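Local coordinates for glycerophosphoryl diester phosphodiesterase (Parabacteroides distasonis, PDB 3MZ2), which probably hydrolyses glycerophosphodiesters, releasing an alcohol from the phosphodiester, and is built on a TIM barrel, at residues 30-35 with 277-282; 229-234 with 259-264. All coordinates share one frame; numbering follows the deposited sequence.

Interaction 1: residues 30-35 with 277-282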
loop_
_atom_site.group_PDB
_atom_site.type_symbol
_atom_site.label_atom_id
_atom_site.label_comp_id
_atom_site.label_asym_id
_atom_site.label_seq_id
_atom_site.Cartn_x
_atom_site.Cartn_y
_atom_site.Cartn_z
ATOM N N ARG A 30 -11.363 -5.516 31.229
ATOM C CA ARG A 30 -10.898 -6.266 30.076
ATOM C C ARG A 30 -9.587 -7.014 30.338
ATOM O O ARG A 30 -8.781 -6.612 31.182
ATOM C CB ARG A 30 -10.760 -5.364 28.845
ATOM C CG ARG A 30 -9.496 -4.529 28.713
ATOM C CD ARG A 30 -9.224 -3.575 29.936
ATOM N NE ARG A 30 -8.398 -2.414 29.578
ATOM C CZ ARG A 30 -8.057 -1.399 30.404
ATOM N NH1 ARG A 30 -8.422 -1.370 31.691
ATOM N NH2 ARG A 30 -7.324 -0.391 29.929
ATOM N N ILE A 31 -9.418 -8.117 29.606
ATOM C CA ILE A 31 -8.198 -8.929 29.616
ATOM C C ILE A 31 -7.256 -8.372 28.549
ATOM O O ILE A 31 -7.670 -8.206 27.394
ATOM C CB ILE A 31 -8.534 -10.402 29.316
ATOM C CG1 ILE A 31 -9.327 -10.979 30.499
ATOM C CG2 ILE A 31 -7.267 -11.269 29.054
ATOM C CD1 ILE A 31 -9.828 -12.343 30.227
ATOM N N PRO A 32 -5.986 -8.139 28.914
ATOM C CA PRO A 32 -5.037 -7.687 27.893
ATOM C C PRO A 32 -4.982 -8.700 26.762
ATOM O O PRO A 32 -4.909 -9.919 27.042
ATOM C CB PRO A 32 -3.696 -7.635 28.656
ATOM C CG PRO A 32 -4.104 -7.310 30.060
ATOM C CD PRO A 32 -5.409 -8.102 30.261
ATOM N N LEU A 33 -4.977 -8.208 25.525
ATOM C CA LEU A 33 -4.999 -9.052 24.332
ATOM C C LEU A 33 -3.683 -9.044 23.554
ATOM O O LEU A 33 -2.929 -8.074 23.617
ATOM C CB LEU A 33 -6.143 -8.633 23.431
ATOM C CG LEU A 33 -7.511 -8.758 24.039
ATOM C CD1 LEU A 33 -8.561 -8.366 22.971
ATOM C CD2 LEU A 33 -7.849 -10.187 24.613
ATOM N N ILE A 34 -3.385 -10.114 22.830
ATOM C CA ILE A 34 -2.190 -10.227 22.020
ATOM C C ILE A 34 -2.575 -10.591 20.596
ATOM O O ILE A 34 -3.458 -11.455 20.340
ATOM C CB ILE A 34 -1.253 -11.294 22.566
ATOM C CG1 ILE A 34 -0.790 -10.989 24.002
ATOM C CG2 ILE A 34 0.031 -11.450 21.686
ATOM C CD1 ILE A 34 0.092 -12.091 24.691
ATOM N N SER A 35 -1.932 -9.920 19.660
ATOM C CA SER A 35 -2.103 -10.229 18.229
ATOM C C SER A 35 -0.745 -10.497 17.612
ATOM O O SER A 35 0.206 -9.756 17.860
ATOM C CB SER A 35 -2.834 -9.071 17.537
ATOM O OG SER A 35 -3.265 -9.414 16.240
ATOM N N SER A 277 1.498 -12.002 34.447
ATOM C CA SER A 277 1.157 -11.543 35.797
ATOM C C SER A 277 0.173 -10.379 35.837
ATOM O O SER A 277 -0.298 -10.025 36.917
ATOM C CB SER A 277 2.431 -11.139 36.549
ATOM O OG SER A 277 2.853 -9.898 36.050
ATOM N N LEU A 278 -0.112 -9.778 34.678
ATOM C CA LEU A 278 -1.056 -8.695 34.538
ATOM C C LEU A 278 -2.469 -9.192 34.089
ATOM O O LEU A 278 -3.383 -8.403 34.006
ATOM C CB LEU A 278 -0.495 -7.657 33.560
ATOM C CG LEU A 278 0.883 -7.070 33.926
ATOM C CD1 LEU A 278 1.282 -6.013 32.869
ATOM C CD2 LEU A 278 0.930 -6.500 35.309
ATOM N N ILE A 279 -2.618 -10.471 33.812
ATOM C CA ILE A 279 -3.882 -11.040 33.329
ATOM C C ILE A 279 -4.749 -11.222 34.548
ATOM O O ILE A 279 -4.371 -11.910 35.519
ATOM C CB ILE A 279 -3.670 -12.364 32.545
ATOM C CG1 ILE A 279 -2.747 -12.168 31.336
ATOM C CG2 ILE A 279 -5.026 -12.992 32.128
ATOM C CD1 ILE A 279 -3.067 -11.002 30.374
ATOM N N PRO A 280 -5.890 -10.535 34.565
ATOM C CA PRO A 280 -6.768 -10.628 35.724
ATOM C C PRO A 280 -7.376 -12.032 35.877
ATOM O O PRO A 280 -7.622 -12.701 34.882
ATOM C CB PRO A 280 -7.866 -9.612 35.420
ATOM C CG PRO A 280 -7.503 -8.926 34.160
ATOM C CD PRO A 280 -6.511 -9.790 33.453
ATOM N N VAL A 281 -7.598 -12.452 37.117
ATOM C CA VAL A 281 -8.267 -13.735 37.379
ATOM C C VAL A 281 -9.779 -13.646 37.038
ATOM O O VAL A 281 -10.310 -14.548 36.336
ATOM C CB VAL A 281 -8.033 -14.221 38.821
ATOM C CG1 VAL A 281 -8.438 -13.132 39.838
ATOM C CG2 VAL A 281 -8.763 -15.591 39.048
ATOM N N SER A 282 -10.424 -12.532 37.427
ATOM C CA SER A 282 -11.862 -12.292 37.140
ATOM C C SER A 282 -12.110 -11.192 36.096
ATOM O O SER A 282 -11.544 -10.092 36.186
ATOM C CB SER A 282 -12.628 -11.925 38.417
ATOM O OG SER A 282 -12.462 -12.904 39.432
#

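Interaction 2: residues 229-234 with 259-264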
loop_
_atom_site.group_PDB
_atom_site.type_symbol
_atom_site.label_atom_id
_atom_site.label_comp_id
_atom_site.label_asym_id
_atom_site.label_seq_id
_atom_site.Cartn_x
_atom_site.Cartn_y
_atom_site.Cartn_z
ATOM N N VAL A 229 -14.150 1.514 22.474
ATOM C CA VAL A 229 -13.180 0.976 21.527
ATOM C C VAL A 229 -11.870 0.547 22.210
ATOM O O VAL A 229 -11.271 1.339 22.918
ATOM C CB VAL A 229 -12.902 1.997 20.420
ATOM C CG1 VAL A 229 -11.771 1.590 19.437
ATOM C CG2 VAL A 229 -14.205 2.241 19.634
HETATM N N MSE A 230 -11.456 -0.698 21.993
HETATM C CA MSE A 230 -10.155 -1.183 22.450
HETATM C C MSE A 230 -9.048 -0.710 21.532
HETATM O O MSE A 230 -9.260 -0.631 20.321
HETATM C CB MSE A 230 -10.120 -2.699 22.493
HETATM C CG MSE A 230 -10.979 -3.161 23.617
HETATM SE SE MSE A 230 -11.237 -5.048 23.876
HETATM C CE MSE A 230 -9.582 -5.489 24.809
ATOM N N CYS A 231 -7.885 -0.459 22.127
ATOM C CA CYS A 231 -6.746 0.166 21.456
ATOM C C CYS A 231 -5.488 -0.721 21.467
ATOM O O CYS A 231 -5.113 -1.323 22.496
ATOM C CB CYS A 231 -6.479 1.558 22.100
ATOM S SG CYS A 231 -7.861 2.685 21.964
HETATM N N MSE A 232 -4.864 -0.746 20.311
HETATM C CA MSE A 232 -3.742 -1.634 20.060
HETATM C C MSE A 232 -2.507 -0.830 19.711
HETATM O O MSE A 232 -2.542 0.031 18.834
HETATM C CB MSE A 232 -4.055 -2.541 18.888
HETATM C CG MSE A 232 -3.038 -3.662 18.712
HETATM SE SE MSE A 232 -3.612 -4.823 17.291
HETATM C CE MSE A 232 -2.704 -4.004 15.775
ATOM N N ILE A 233 -1.413 -1.159 20.384
ATOM C CA ILE A 233 -0.060 -0.749 19.979
ATOM C C ILE A 233 0.646 -1.878 19.251
ATOM O O ILE A 233 0.584 -3.019 19.662
ATOM C CB ILE A 233 0.797 -0.365 21.243
ATOM C CG1 ILE A 233 0.286 0.943 21.865
ATOM C CG2 ILE A 233 2.270 -0.342 20.945
ATOM C CD1 ILE A 233 0.654 2.203 21.051
ATOM N N SER A 234 1.345 -1.547 18.159
ATOM C CA SER A 234 2.166 -2.520 17.477
ATOM C C SER A 234 3.590 -2.268 17.899
ATOM O O SER A 234 4.124 -1.172 17.679
ATOM C CB SER A 234 2.107 -2.385 15.982
ATOM O OG SER A 234 3.018 -3.337 15.402
ATOM N N GLY A 259 -2.386 1.588 29.873
ATOM C CA GLY A 259 -3.849 1.480 29.610
ATOM C C GLY A 259 -4.203 0.902 28.250
ATOM O O GLY A 259 -5.393 0.805 27.886
ATOM N N VAL A 260 -3.175 0.532 27.500
ATOM C CA VAL A 260 -3.348 -0.076 26.167
ATOM C C VAL A 260 -3.917 -1.496 26.335
ATOM O O VAL A 260 -3.608 -2.238 27.311
ATOM C CB VAL A 260 -2.027 -0.093 25.416
ATOM C CG1 VAL A 260 -2.125 -0.966 24.151
ATOM C CG2 VAL A 260 -1.575 1.355 25.048
ATOM N N ASP A 261 -4.809 -1.862 25.412
ATOM C CA ASP A 261 -5.650 -3.077 25.526
ATOM C C ASP A 261 -5.054 -4.265 24.811
ATOM O O ASP A 261 -5.242 -5.434 25.241
ATOM C CB ASP A 261 -7.068 -2.777 25.023
ATOM C CG ASP A 261 -7.652 -1.527 25.687
ATOM O OD1 ASP A 261 -7.728 -1.531 26.938
ATOM O OD2 ASP A 261 -7.873 -0.533 24.963
ATOM N N ILE A 262 -4.390 -3.987 23.686
ATOM C CA ILE A 262 -3.926 -5.038 22.798
ATOM C C ILE A 262 -2.491 -4.705 22.382
ATOM O O ILE A 262 -2.187 -3.571 22.069
ATOM C CB ILE A 262 -4.836 -5.166 21.513
ATOM C CG1 ILE A 262 -6.348 -5.171 21.874
ATOM C CG2 ILE A 262 -4.420 -6.391 20.716
ATOM C CD1 ILE A 262 -7.315 -5.093 20.690
ATOM N N ILE A 263 -1.607 -5.706 22.449
ATOM C CA ILE A 263 -0.256 -5.591 21.852
ATOM C C ILE A 263 -0.173 -6.463 20.609
ATOM O O ILE A 263 -0.433 -7.704 20.694
ATOM C CB ILE A 263 0.825 -6.005 22.840
ATOM C CG1 ILE A 263 0.899 -4.953 23.940
ATOM C CG2 ILE A 263 2.178 -6.099 22.129
ATOM C CD1 ILE A 263 1.747 -5.395 25.167
ATOM N N GLU A 264 0.117 -5.853 19.467
ATOM C CA GLU A 264 0.490 -6.587 18.250
ATOM C C GLU A 264 2.006 -6.672 18.152
ATOM O O GLU A 264 2.695 -5.651 18.206
ATOM C CB GLU A 264 -0.048 -5.919 16.990
ATOM C CG GLU A 264 0.319 -6.653 15.707
ATOM C CD GLU A 264 0.070 -5.807 14.477
ATOM O OE1 GLU A 264 0.777 -4.798 14.264
ATOM O OE2 GLU A 264 -0.838 -6.135 13.746
#

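Interaction 1: residues 30-35 with 277-282
P32 meets I279 over its ring and P280 at its CD corner, and every ring carbon beyond CA takes part. At the start of the ring, CB lies 3.8 Å from CD1 of I279. CG stays on the same methyl and also comes within 4.2 Å of the backbone O of L278, a loose van der Waals approach. CD closes the ring, lying 3.7 Å from I279 CD1 and 3.8 Å from P280 CD. The two prolines reach toward each other tip to tip, whereas P32 and I279 slide past one another in opposite directions. The ethyl arm of I279 explains the reach: chi2 of -50° folds CD1 back over the P32 ring, although the CB of I279 is not aimed at the other segment. Its second branch serves I31, with CG2 of I279 meeting CG2 of I31 at 4.2 Å where the side chains cross at about a right angle. P280 CG also lies 4.0 Å from the backbone O of R30. No hydrogen bond joins the two segments, and the contact is a small apolar patch at the protein surface. A tetraethylene glycol molecule, probably from the crystallisation liquor, lies close to the I31 side chain. Inward, P32 also touches I256 of helix 245-257 and I275 of helix 268-275, and I31 packs on F289 of strand 289-291. The arrangement belongs to the end of the TIM barrel where the strands begin, with the loop following the last barrel helix lying against the lead-in to the first strand.

Interaction 2: residues 229-234 with 259-264
The carbonyl O of C231 is gripped by two backbone donors, D261 N and I262 N, each 3.0 Å away. The D261 donor lies in the carbonyl plane, while that of I262 is tilted 28° from it. D261, just before strand 262-264, has a helix-like backbone, consistent with two successive N-H groups turning to one acceptor. The D261 side chain returns the bond: its OD2 accepts C231 N at 2.8 Å through the anti lone pair, and a second donor, H225 NE2, also holds it. OD1 forms a salt bridge with R30, so both buried carboxylate oxygens are engaged. From I262 onward the strands run parallel, with I233 N bonded to I262 O and E264 N to I233 O. They belong to a right-handed beta-alpha-beta unit through helix 245-257 and are the last two strands of the TIM barrel. M232, S234, I262 and E264 project to one face of the sheet. M232, a selenomethionine with a second conformer, has CG anti to its backbone N (chi1 -170°) and 3.7 Å from I262 CB; in the conformer described, its chain then bends and sets CE against CB of E264. S234 OG donates to E264 OE1 at 2.9 Å, using the anti lone pair of that oxygen. The E264 side chain lies about 5 Å (nearest atoms) from a bound sulfate, probably from the crystallisation liquor, at the C-terminal ends of the strands, where TIM-barrel enzymes carry their active sites. I233 points to the other face, where it crosses V260 from the loop before strand 262-264 at about a right angle, I233 CG1 lying 3.7 Å from V260 CG2, and both side chains rest on I255 of helix 245-257.

How the interactions relate
The centres of the two interactions lie 12 Å apart, and strand 262-265 connects them because strand 33-36 is its neighbour in the barrel. L33 N probably donates to D261 O at 2.8 Å, and L33 CD1 packs on M230 CE. Strand 262-265 pairs with 33-36 along one edge and with 231-234 along the other. Along the chain, segment 30-35 comes first, both segments of interaction 2 follow, and 277-282 comes last, after helix 268-275. Interaction 2 is buried between the final two barrel strands, while interaction 1 lies on the surface. They flank the seam, the pairing of 33-36 with 262-265, that closes the cylinder.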